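PDB 6GMM: adhesin LabA from Helicobacter pylori, which probably binds LacdiNAc-bearing glycans of the gastric mucosa through its lectin-like exodomain, so that the bacterium can adhere to its host. Local coordinates for residues A[65-70]-A[347-352]; A[207-212]-A[232-237]; A[221-226]-A[316-321]; A[242-247]-A[312-317]. One frame throughout, in Å; residues are numbered along the deposited sequence.

Interaction 1 of 4, residues A[65-70]-A[347-352]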
loop_
_atom_site.group_PDB
_atom_site.type_symbol
_atom_site.label_atom_id
_atom_site.label_comp_id
_atom_site.label_asym_id
_atom_site.label_seq_id
_atom_site.Cartn_x
_atom_site.Cartn_y
_atom_site.Cartn_z
ATOM N N ALA A 65 -6.690 5.351 4.368
ATOM C CA ALA A 65 -6.040 5.467 5.683
ATOM C C ALA A 65 -6.493 6.742 6.377
ATOM O O ALA A 65 -6.835 6.675 7.555
ATOM C CB ALA A 65 -4.517 5.450 5.548
ATOM N N LEU A 66 -6.595 7.879 5.641
ATOM C CA LEU A 66 -7.008 9.166 6.255
ATOM C C LEU A 66 -8.472 9.156 6.721
ATOM O O LEU A 66 -8.748 9.409 7.903
ATOM C CB LEU A 66 -6.719 10.353 5.310
ATOM C CG LEU A 66 -5.279 10.506 4.812
ATOM C CD1 LEU A 66 -5.168 11.639 3.836
ATOM C CD2 LEU A 66 -4.281 10.682 5.960
ATOM N N ASN A 67 -9.401 8.809 5.813
ATOM C CA ASN A 67 -10.826 8.691 6.117
ATOM C C ASN A 67 -11.031 7.685 7.236
ATOM O O ASN A 67 -11.882 7.888 8.093
ATOM C CB ASN A 67 -11.596 8.241 4.885
ATOM C CG ASN A 67 -11.738 9.314 3.835
ATOM O OD1 ASN A 67 -11.949 10.491 4.132
ATOM N ND2 ASN A 67 -11.633 8.932 2.575
ATOM N N ALA A 68 -10.267 6.605 7.258
ATOM C CA ALA A 68 -10.475 5.663 8.358
ATOM C C ALA A 68 -9.942 6.204 9.693
ATOM O O ALA A 68 -10.559 5.935 10.727
ATOM C CB ALA A 68 -9.908 4.292 8.029
ATOM N N ALA A 69 -8.873 7.036 9.681
ATOM C CA ALA A 69 -8.385 7.587 10.959
ATOM C C ALA A 69 -9.345 8.663 11.487
ATOM O O ALA A 69 -9.728 8.612 12.656
ATOM C CB ALA A 69 -6.984 8.132 10.824
ATOM N N ALA A 70 -9.787 9.593 10.604
ATOM C CA ALA A 70 -10.737 10.650 10.939
ATOM C C ALA A 70 -12.094 10.043 11.318
ATOM O O ALA A 70 -12.720 10.489 12.275
ATOM C CB ALA A 70 -10.895 11.618 9.772
ATOM N N TRP A 347 -15.927 19.545 5.747
ATOM C CA TRP A 347 -16.547 18.278 6.157
ATOM C C TRP A 347 -16.304 17.187 5.119
ATOM O O TRP A 347 -17.091 16.245 5.006
ATOM C CB TRP A 347 -18.067 18.431 6.366
ATOM C CG TRP A 347 -18.492 19.455 7.353
ATOM C CD1 TRP A 347 -18.056 19.596 8.636
ATOM C CD2 TRP A 347 -19.541 20.407 7.177
ATOM N NE1 TRP A 347 -18.755 20.602 9.265
ATOM C CE2 TRP A 347 -19.667 21.124 8.388
ATOM C CE3 TRP A 347 -20.403 20.716 6.114
ATOM C CZ2 TRP A 347 -20.609 22.140 8.562
ATOM C CZ3 TRP A 347 -21.333 21.728 6.286
ATOM C CH2 TRP A 347 -21.426 22.430 7.496
ATOM N N GLY A 348 -15.227 17.341 4.374
ATOM C CA GLY A 348 -14.822 16.442 3.302
ATOM C C GLY A 348 -14.286 15.092 3.723
ATOM O O GLY A 348 -14.364 14.157 2.937
ATOM N N ALA A 349 -13.745 14.966 4.939
ATOM C CA ALA A 349 -13.125 13.715 5.390
ATOM C C ALA A 349 -13.890 12.935 6.444
ATOM O O ALA A 349 -14.653 13.511 7.211
ATOM C CB ALA A 349 -11.720 14.001 5.905
ATOM N N GLY A 350 -13.617 11.636 6.521
ATOM C CA GLY A 350 -14.178 10.790 7.566
ATOM C C GLY A 350 -15.179 9.715 7.215
ATOM O O GLY A 350 -15.270 9.255 6.068
ATOM N N CYS A 351 -15.939 9.314 8.256
ATOM C CA CYS A 351 -16.914 8.220 8.293
ATOM C C CYS A 351 -17.988 8.291 7.210
ATOM O O CYS A 351 -18.536 7.248 6.851
ATOM C CB CYS A 351 -17.524 8.109 9.685
ATOM S SG CYS A 351 -17.944 9.709 10.424
ATOM N N ALA A 352 -18.249 9.486 6.646
ATOM C CA ALA A 352 -19.232 9.661 5.569
ATOM C C ALA A 352 -18.737 9.059 4.244
ATOM O O ALA A 352 -19.549 8.697 3.378
ATOM C CB ALA A 352 -19.489 11.138 5.363
#
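A single, almost straight hydrogen bond fastens the loop 347-352 to the helix 65-70: the backbone N-H of Gly350 donates to OD1 of Asn67 over 3.1 Å, with an angle of 170° at the hydrogen. The donor stands above the plane of the amide carbonyl, 26° out of it. Asn67 brings OD1 there with CG anti to its own carbonyl carbon (chi1 -73°), which swings the amide off the helix and toward the loop. The same oxygen lies 3.7 Å from CA of Ala349, so the residue just before the donor also lies against the acceptor.

One helical turn on, the CB of Ala70 meets CA of Gly350 at 4.0 Å. The two backbones come within 4.2 Å at the CA atoms of Asn67 and Gly350, and the positive phi at Gly350 suits a residue without a side chain.

Further out, Gln74 of the same helix continues the pattern, its side-chain amide bonding both Ala349 O and Cys351 N, while Gln142 accepts from Ala349 N. Phe145 of helix 128-145 touches both Asn67 and Ala349, and the disulfide of Cys351 with Cys326 ties down the far end of the loop. The arrangement is that of a buried contact in which an irregular loop has its backbone polar groups met by amide side chains of a helical bundle, here within an adhesin of the SabA type.

Interaction 2 of 4, residues A[207-212]-A[232-237]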
loop_
_atom_site.group_PDB
_atom_site.type_symbol
_atom_site.label_atom_id
_atom_site.label_comp_id
_atom_site.label_asym_id
_atom_site.label_seq_id
_atom_site.Cartn_x
_atom_site.Cartn_y
_atom_site.Cartn_z
ATOM N N PRO A 207 -8.678 6.446 27.017
ATOM C CA PRO A 207 -9.673 6.932 27.993
ATOM C C PRO A 207 -10.840 5.956 28.150
ATOM O O PRO A 207 -10.950 5.021 27.358
ATOM C CB PRO A 207 -10.127 8.255 27.370
ATOM C CG PRO A 207 -9.954 8.024 25.897
ATOM C CD PRO A 207 -8.646 7.317 25.825
ATOM N N TRP A 208 -11.695 6.163 29.151
ATOM C CA TRP A 208 -12.859 5.314 29.383
ATOM C C TRP A 208 -13.958 5.709 28.413
ATOM O O TRP A 208 -13.948 6.817 27.901
ATOM C CB TRP A 208 -13.326 5.468 30.834
ATOM C CG TRP A 208 -14.481 4.614 31.267
ATOM C CD1 TRP A 208 -15.737 5.045 31.581
ATOM C CD2 TRP A 208 -14.447 3.215 31.581
ATOM N NE1 TRP A 208 -16.491 4.001 32.076
ATOM C CE2 TRP A 208 -15.724 2.864 32.082
ATOM C CE3 TRP A 208 -13.460 2.219 31.492
ATOM C CZ2 TRP A 208 -16.053 1.545 32.448
ATOM C CZ3 TRP A 208 -13.775 0.922 31.889
ATOM C CH2 TRP A 208 -15.062 0.593 32.348
ATOM N N ILE A 209 -14.861 4.782 28.108
ATOM C CA ILE A 209 -16.010 5.044 27.239
ATOM C C ILE A 209 -17.204 5.061 28.180
ATOM O O ILE A 209 -17.293 4.170 29.032
ATOM C CB ILE A 209 -16.144 3.977 26.095
ATOM C CG1 ILE A 209 -14.909 3.977 25.107
ATOM C CG2 ILE A 209 -17.466 4.123 25.323
ATOM C CD1 ILE A 209 -14.617 5.319 24.329
ATOM N N ASN A 210 -18.101 6.065 28.047
ATOM C CA ASN A 210 -19.292 6.234 28.906
ATOM C C ASN A 210 -20.067 4.921 29.018
ATOM O O ASN A 210 -20.356 4.285 27.994
ATOM C CB ASN A 210 -20.218 7.395 28.422
ATOM C CG ASN A 210 -19.582 8.779 28.362
ATOM O OD1 ASN A 210 -19.994 9.657 27.567
ATOM N ND2 ASN A 210 -18.573 9.019 29.199
ATOM N N ASN A 211 -20.326 4.476 30.272
ATOM C CA ASN A 211 -21.021 3.208 30.570
ATOM C C ASN A 211 -20.263 1.966 30.025
ATOM O O ASN A 211 -20.875 0.929 29.743
ATOM C CB ASN A 211 -22.490 3.242 30.094
ATOM C CG ASN A 211 -23.249 4.443 30.596
ATOM O OD1 ASN A 211 -23.451 4.621 31.800
ATOM N ND2 ASN A 211 -23.668 5.308 29.685
ATOM N N GLY A 212 -18.938 2.089 29.905
ATOM C CA GLY A 212 -18.064 1.025 29.421
ATOM C C GLY A 212 -18.427 0.570 28.027
ATOM O O GLY A 212 -18.290 -0.614 27.704
ATOM N N GLY A 232 -14.150 -1.874 29.106
ATOM C CA GLY A 232 -14.833 -0.611 28.848
ATOM C C GLY A 232 -14.009 0.568 28.376
ATOM O O GLY A 232 -14.576 1.634 28.135
ATOM N N SER A 233 -12.686 0.406 28.219
ATOM C CA SER A 233 -11.814 1.492 27.756
ATOM C C SER A 233 -11.807 1.586 26.229
ATOM O O SER A 233 -12.209 0.621 25.580
ATOM C CB SER A 233 -10.397 1.281 28.273
ATOM O OG SER A 233 -9.730 0.242 27.575
ATOM N N ALA A 234 -11.339 2.728 25.658
ATOM C CA ALA A 234 -11.240 2.950 24.198
ATOM C C ALA A 234 -10.325 1.938 23.504
ATOM O O ALA A 234 -10.691 1.375 22.455
ATOM C CB ALA A 234 -10.762 4.370 23.893
ATOM N N CYS A 235 -9.134 1.697 24.081
ATOM C CA CYS A 235 -8.188 0.754 23.479
ATOM C C CYS A 235 -8.605 -0.729 23.684
ATOM O O CYS A 235 -8.096 -1.617 23.001
ATOM C CB CYS A 235 -6.759 1.029 23.938
ATOM S SG CYS A 235 -6.332 0.281 25.533
ATOM N N GLY A 236 -9.554 -0.969 24.581
ATOM C CA GLY A 236 -10.122 -2.293 24.806
ATOM C C GLY A 236 -11.232 -2.572 23.813
ATOM O O GLY A 236 -11.123 -3.484 23.001
ATOM N N ILE A 237 -12.290 -1.746 23.840
ATOM C CA ILE A 237 -13.435 -1.831 22.923
ATOM C C ILE A 237 -13.000 -1.825 21.427
ATOM O O ILE A 237 -13.505 -2.625 20.643
ATOM C CB ILE A 237 -14.469 -0.704 23.240
ATOM C CG1 ILE A 237 -15.133 -0.950 24.598
ATOM C CG2 ILE A 237 -15.555 -0.590 22.163
ATOM C CD1 ILE A 237 -15.722 0.314 25.256
#
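Two backbone hydrogen bonds, one to each side of the Trp208-Ser233 pair, make a single beta bridge between the loop 207-212 and the residues that open helix 234-237. The shorter and straighter runs from Ala234 N to Pro207 O, 2.9 Å long and nearly along the axis of the carbonyl. The other, from Ile209 N to Gly232 O, is longer at 3.2 Å but lies in the plane of its carbonyl. Trp208's own backbone polar groups face away from 232-237 and pair with the backbones of Ser81 and Ser124.

Ser233 is the N-cap. Its OG occupies the crowded position between the backbone N and the carbonyl carbon (chi1 74°), where it takes a weak bond from Gly236 N at 3.2 Å; it is also hydrogen-bonded to the carboxylate of Asp231. Ser233 O accepts a firm bond from Ile237 N.

The indole of Trp208, CG anti to the backbone N, folds back so that its six-membered part lies over Gly232, with CZ3 3.5 Å from Gly232 C. Gly212 CA lies over the same face, toward the rim, and a side chain on Gly232 would collide with the indole. Past the bridge, Ile209 points its CG1 branch between Ala234 and Ile237: its CG1 is 3.8 Å from Ile237 CD1, and its CD1 meets Ala234 CB at 4.0 Å. Met76 of helix 57-76 touches both Ile209 and Ala234.

With the Cys206-Cys235 disulfide close by, the whole is a disulfide-closed loop pinned by an isolated beta bridge at a serine-capped helix start.

Interaction 3 of 4, residues A[221-226]-A[316-321]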
loop_
_atom_site.group_PDB
_atom_site.type_symbol
_atom_site.label_atom_id
_atom_site.label_comp_id
_atom_site.label_asym_id
_atom_site.label_seq_id
_atom_site.Cartn_x
_atom_site.Cartn_y
_atom_site.Cartn_z
ATOM N N SER A 221 -23.519 -2.781 22.357
ATOM C CA SER A 221 -22.752 -1.549 22.591
ATOM C C SER A 221 -23.427 -0.331 21.953
ATOM O O SER A 221 -24.560 -0.434 21.480
ATOM C CB SER A 221 -21.335 -1.678 22.044
ATOM O OG SER A 221 -21.306 -1.321 20.672
ATOM N N LEU A 222 -22.715 0.817 21.929
ATOM C CA LEU A 222 -23.182 2.058 21.329
ATOM C C LEU A 222 -23.090 2.050 19.817
ATOM O O LEU A 222 -23.716 2.908 19.183
ATOM C CB LEU A 222 -22.386 3.262 21.859
ATOM C CG LEU A 222 -22.626 3.685 23.295
ATOM C CD1 LEU A 222 -21.533 4.619 23.732
ATOM C CD2 LEU A 222 -23.988 4.342 23.473
ATOM N N TRP A 223 -22.272 1.127 19.234
ATOM C CA TRP A 223 -22.075 1.019 17.798
ATOM C C TRP A 223 -22.379 -0.386 17.306
ATOM O O TRP A 223 -22.000 -1.371 17.952
ATOM C CB TRP A 223 -20.623 1.383 17.405
ATOM C CG TRP A 223 -20.059 2.591 18.105
ATOM C CD1 TRP A 223 -19.935 3.853 17.600
ATOM C CD2 TRP A 223 -19.455 2.616 19.403
ATOM N NE1 TRP A 223 -19.343 4.680 18.532
ATOM C CE2 TRP A 223 -19.033 3.945 19.646
ATOM C CE3 TRP A 223 -19.269 1.653 20.410
ATOM C CZ2 TRP A 223 -18.466 4.339 20.865
ATOM C CZ3 TRP A 223 -18.711 2.046 21.616
ATOM C CH2 TRP A 223 -18.313 3.373 21.833
ATOM N N GLU A 224 -23.016 -0.479 16.126
ATOM C CA GLU A 224 -23.278 -1.757 15.452
ATOM C C GLU A 224 -21.931 -2.329 15.030
ATOM O O GLU A 224 -21.035 -1.560 14.682
ATOM C CB GLU A 224 -24.149 -1.546 14.205
ATOM C CG GLU A 224 -25.603 -1.239 14.519
ATOM C CD GLU A 224 -26.417 -2.394 15.075
ATOM O OE1 GLU A 224 -26.020 -3.566 14.881
ATOM O OE2 GLU A 224 -27.476 -2.122 15.682
ATOM N N GLY A 225 -21.772 -3.646 15.123
ATOM C CA GLY A 225 -20.524 -4.304 14.734
ATOM C C GLY A 225 -19.435 -4.306 15.791
ATOM O O GLY A 225 -18.460 -5.047 15.650
ATOM N N ILE A 226 -19.589 -3.477 16.859
ATOM C CA ILE A 226 -18.672 -3.388 17.986
ATOM C C ILE A 226 -19.329 -4.140 19.150
ATOM O O ILE A 226 -20.386 -3.741 19.634
ATOM C CB ILE A 226 -18.373 -1.903 18.322
ATOM C CG1 ILE A 226 -17.678 -1.160 17.132
ATOM C CG2 ILE A 226 -17.607 -1.748 19.635
ATOM C CD1 ILE A 226 -16.254 -1.605 16.713
ATOM N N ALA A 316 -17.866 -5.647 8.682
ATOM C CA ALA A 316 -18.756 -5.001 7.723
ATOM C C ALA A 316 -19.894 -4.166 8.354
ATOM O O ALA A 316 -20.178 -3.096 7.825
ATOM C CB ALA A 316 -19.316 -6.035 6.755
ATOM N N GLU A 317 -20.517 -4.636 9.477
ATOM C CA GLU A 317 -21.611 -3.952 10.191
ATOM C C GLU A 317 -21.171 -2.618 10.772
ATOM O O GLU A 317 -21.984 -1.710 10.891
ATOM C CB GLU A 317 -22.228 -4.815 11.332
ATOM C CG GLU A 317 -22.567 -6.247 10.951
ATOM C CD GLU A 317 -21.365 -7.169 10.796
ATOM O OE1 GLU A 317 -20.680 -7.436 11.811
ATOM O OE2 GLU A 317 -21.080 -7.581 9.648
ATOM N N PHE A 318 -19.906 -2.521 11.193
ATOM C CA PHE A 318 -19.367 -1.290 11.750
ATOM C C PHE A 318 -19.141 -0.280 10.618
ATOM O O PHE A 318 -19.276 0.918 10.822
ATOM C CB PHE A 318 -18.059 -1.564 12.528
ATOM C CG PHE A 318 -17.446 -0.337 13.166
ATOM C CD1 PHE A 318 -18.141 0.390 14.138
ATOM C CD2 PHE A 318 -16.192 0.118 12.775
ATOM C CE1 PHE A 318 -17.570 1.518 14.722
ATOM C CE2 PHE A 318 -15.629 1.261 13.359
ATOM C CZ PHE A 318 -16.316 1.941 14.332
ATOM N N VAL A 319 -18.798 -0.755 9.439
ATOM C CA VAL A 319 -18.574 0.144 8.304
ATOM C C VAL A 319 -19.923 0.671 7.789
ATOM O O VAL A 319 -20.095 1.886 7.739
ATOM C CB VAL A 319 -17.685 -0.457 7.188
ATOM C CG1 VAL A 319 -17.484 0.546 6.043
ATOM C CG2 VAL A 319 -16.329 -0.896 7.753
ATOM N N LYS A 320 -20.893 -0.233 7.491
ATOM C CA LYS A 320 -22.192 0.161 6.955
ATOM C C LYS A 320 -23.182 0.714 7.994
ATOM O O LYS A 320 -23.867 1.683 7.670
ATOM C CB LYS A 320 -22.850 -0.970 6.114
ATOM C CG LYS A 320 -23.268 -2.246 6.851
ATOM N N ASP A 321 -23.273 0.127 9.209
ATOM C CA ASP A 321 -24.283 0.532 10.191
ATOM C C ASP A 321 -23.777 1.388 11.375
ATOM O O ASP A 321 -24.508 1.603 12.331
ATOM C CB ASP A 321 -25.049 -0.694 10.693
ATOM C CG ASP A 321 -25.772 -1.434 9.595
ATOM O OD1 ASP A 321 -26.399 -0.768 8.742
ATOM O OD2 ASP A 321 -25.717 -2.676 9.587
#
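No hydrogen bond joins the loop 221-226 to the helix 316-321, although the backbones come as near as 4.4 Å between CA of Gly225 and CA of Phe318. A CA-H...O contact takes its place: Glu224 O lies 3.4 Å from Phe318 CA. That oxygen also lies in the plane of the Phe318 ring, at its edge, and its conventional hydrogen bond comes from the hydroxyl of Ser322.

Trp223 to Ile226 form a type II beta turn, and Gly225, with phi of 83°, sits where a side chain would strike Phe318 N. Its bare CA instead receives Glu317 CB at 3.8 Å. Phe318 holds its ring out with CG anti to the backbone N (chi1 -179°), and Ile226 closes over one face. Ile226 CD1 stands 3.9 Å from the ring centroid, 15° off the normal, a CH-pi contact, while Ile226 CG1 comes to 3.4 Å from Phe318 CD1 nearer the rim. Trp223 CB approaches the ring edge near its plane, 4.1 Å from Phe318 CE1.

Toward the surface the stems of Glu224 and Asp321 cross obliquely, CB to CB at 3.7 Å. The Glu224 chain bends at chi2 and carries its carboxylate to Ser218 OG; like-charged Glu224 OE1 and Asp321 OD2, 5.4 Å apart, may raise each other's pKa.

Ser221 steadies the loop by an ST turn, its OG accepting from Trp223 N. Behind the contact runs helix 57-76: its Val75 touches Phe318 and accepts from Trp223 NE1, while the indole packs edge-to-face against Phe238 and touches Ile237 of helix 234-237.

Interaction 4 of 4, residues A[242-247]-A[312-317]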
loop_
_atom_site.group_PDB
_atom_site.type_symbol
_atom_site.label_atom_id
_atom_site.label_comp_id
_atom_site.label_asym_id
_atom_site.label_seq_id
_atom_site.Cartn_x
_atom_site.Cartn_y
_atom_site.Cartn_z
ATOM N N ILE A 242 -8.441 -0.141 15.953
ATOM C CA ILE A 242 -7.200 0.636 16.129
ATOM C C ILE A 242 -6.055 -0.123 15.404
ATOM O O ILE A 242 -5.308 0.481 14.643
ATOM C CB ILE A 242 -6.896 0.824 17.641
ATOM C CG1 ILE A 242 -7.925 1.778 18.312
ATOM C CG2 ILE A 242 -5.444 1.264 17.897
ATOM C CD1 ILE A 242 -8.020 1.603 19.820
ATOM N N SER A 243 -5.951 -1.444 15.631
ATOM C CA SER A 243 -4.889 -2.234 15.027
ATOM C C SER A 243 -4.928 -2.167 13.489
ATOM O O SER A 243 -3.904 -1.831 12.872
ATOM C CB SER A 243 -4.905 -3.674 15.533
ATOM O OG SER A 243 -3.793 -4.395 15.021
ATOM N N ALA A 244 -6.131 -2.398 12.894
ATOM C CA ALA A 244 -6.336 -2.362 11.443
ATOM C C ALA A 244 -5.963 -1.006 10.884
ATOM O O ALA A 244 -5.347 -0.935 9.834
ATOM C CB ALA A 244 -7.784 -2.664 11.116
ATOM N N ILE A 245 -6.293 0.063 11.597
ATOM C CA ILE A 245 -6.028 1.405 11.093
ATOM C C ILE A 245 -4.546 1.739 11.161
ATOM O O ILE A 245 -4.026 2.355 10.230
ATOM C CB ILE A 245 -6.937 2.471 11.767
ATOM C CG1 ILE A 245 -8.446 2.158 11.488
ATOM C CG2 ILE A 245 -6.550 3.868 11.259
ATOM C CD1 ILE A 245 -9.494 3.083 12.267
ATOM N N GLN A 246 -3.868 1.327 12.246
ATOM C CA GLN A 246 -2.422 1.544 12.415
ATOM C C GLN A 246 -1.636 0.928 11.288
ATOM O O GLN A 246 -0.749 1.590 10.740
ATOM C CB GLN A 246 -1.926 0.995 13.763
ATOM C CG GLN A 246 -2.431 1.834 14.959
ATOM C CD GLN A 246 -1.626 3.090 15.219
ATOM O OE1 GLN A 246 -1.098 3.267 16.330
ATOM N NE2 GLN A 246 -1.591 4.045 14.246
ATOM N N ASP A 247 -1.995 -0.314 10.893
ATOM C CA ASP A 247 -1.336 -1.043 9.799
ATOM C C ASP A 247 -1.664 -0.367 8.444
ATOM O O ASP A 247 -0.803 -0.290 7.568
ATOM C CB ASP A 247 -1.830 -2.484 9.811
ATOM C CG ASP A 247 -1.321 -3.339 10.963
ATOM O OD1 ASP A 247 -0.175 -3.095 11.436
ATOM O OD2 ASP A 247 -2.000 -4.336 11.301
ATOM N N GLU A 312 -10.234 -4.722 5.827
ATOM C CA GLU A 312 -11.225 -5.797 5.863
ATOM C C GLU A 312 -11.218 -6.581 7.166
ATOM O O GLU A 312 -12.094 -7.430 7.348
ATOM C CB GLU A 312 -11.102 -6.723 4.643
ATOM C CG GLU A 312 -11.638 -6.100 3.363
ATOM C CD GLU A 312 -11.492 -6.936 2.104
ATOM O OE1 GLU A 312 -11.123 -8.131 2.202
ATOM O OE2 GLU A 312 -11.790 -6.395 1.015
ATOM N N ARG A 313 -10.286 -6.257 8.106
ATOM C CA ARG A 313 -10.291 -6.860 9.449
ATOM C C ARG A 313 -11.414 -6.210 10.254
ATOM O O ARG A 313 -11.868 -6.778 11.248
ATOM C CB ARG A 313 -8.971 -6.653 10.186
ATOM C CG ARG A 313 -7.786 -7.346 9.551
ATOM C CD ARG A 313 -6.501 -6.831 10.162
ATOM N NE ARG A 313 -6.557 -6.905 11.619
ATOM C CZ ARG A 313 -5.628 -6.424 12.435
ATOM N NH1 ARG A 313 -4.542 -5.839 11.943
ATOM N NH2 ARG A 313 -5.762 -6.547 13.746
ATOM N N ILE A 314 -11.840 -4.997 9.830
ATOM C CA ILE A 314 -12.924 -4.223 10.438
ATOM C C ILE A 314 -14.255 -4.886 10.020
ATOM O O ILE A 314 -14.474 -5.079 8.817
ATOM C CB ILE A 314 -12.866 -2.713 10.023
ATOM C CG1 ILE A 314 -11.464 -2.089 10.335
ATOM C CG2 ILE A 314 -14.041 -1.917 10.617
ATOM C CD1 ILE A 314 -11.343 -0.538 10.313
ATOM N N PRO A 315 -15.155 -5.232 10.980
ATOM C CA PRO A 315 -16.412 -5.899 10.593
ATOM C C PRO A 315 -17.299 -5.034 9.716
ATOM O O PRO A 315 -17.438 -3.839 9.955
ATOM C CB PRO A 315 -17.089 -6.233 11.928
ATOM C CG PRO A 315 -16.367 -5.497 12.934
ATOM C CD PRO A 315 -15.033 -5.115 12.445
ATOM N N ALA A 316 -17.866 -5.647 8.682
ATOM C CA ALA A 316 -18.756 -5.001 7.723
ATOM C C ALA A 316 -19.894 -4.166 8.354
ATOM O O ALA A 316 -20.178 -3.096 7.825
ATOM C CB ALA A 316 -19.316 -6.035 6.755
ATOM N N GLU A 317 -20.517 -4.636 9.477
ATOM C CA GLU A 317 -21.611 -3.952 10.191
ATOM C C GLU A 317 -21.171 -2.618 10.772
ATOM O O GLU A 317 -21.984 -1.710 10.891
ATOM C CB GLU A 317 -22.228 -4.815 11.332
ATOM C CG GLU A 317 -22.567 -6.247 10.951
ATOM C CD GLU A 317 -21.365 -7.169 10.796
ATOM O OE1 GLU A 317 -20.680 -7.436 11.811
ATOM O OE2 GLU A 317 -21.080 -7.581 9.648
#
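The linker between helices 287-311 and 316-323 meets one flank of the long helix 239-264, by a salt bridge at its outer edge and by apolar side chains further in. Arg313, with CG anti to the carbonyl carbon (chi1 -65°) and a bend at chi3, lays its guanidinium along the helix. NH1 forms the salt bridge with Asp247 OD2 at 3.0 Å; this oxygen lies in the guanidinium plane, at the edge, although the carboxylate itself is turned by 42° from that plane. One helical turn earlier, Ser243 OG takes weak hydrogen bonds from both terminal nitrogens, the shorter being 3.2 Å from Arg313 NH2. The salt bridge and the weak Ser243 bonds hold the group by its edge, while the backbone N of Ala244 lies over one face without bonding it.

Ile314 points inward. Its CG1 rests 3.8 Å from Ala244 CB, and its CD1 reaches Ile245 CG1 at 4.1 Å, the two isoleucines crossing obliquely.

Asn240 of the same helix donates to Arg313 O and touches Pro315, the N-cap residue of helix 316-323. On the inner side, Ile242 and Ile245 pack on Ile199 of helix 188-205 and on Leu72 of helix 57-76.

The four contacts lie on the same side of the chain's centre, and interactions 2, 3 and 4 all fall within the long chain loop closed by interaction 1. Interactions 3 and 4 are closest, with centres 12 Å apart, and share Ala316 and Glu317; Val319 CG2 meets Ile314 CG2 at 3.8 Å. Interactions 2 and 3 interlock along the chain, and Ile237 CG2 touches Ile226 CG2 at 3.5 Å. Ile245 CD1 links interaction 4 to interaction 1, 3.4 Å from Ala68 O, whereas interactions 1 and 2 stay about 12 Å apart at their nearest atoms. Helix 57-76, which carries Met76, Val75 and Leu72, is the element common to all four.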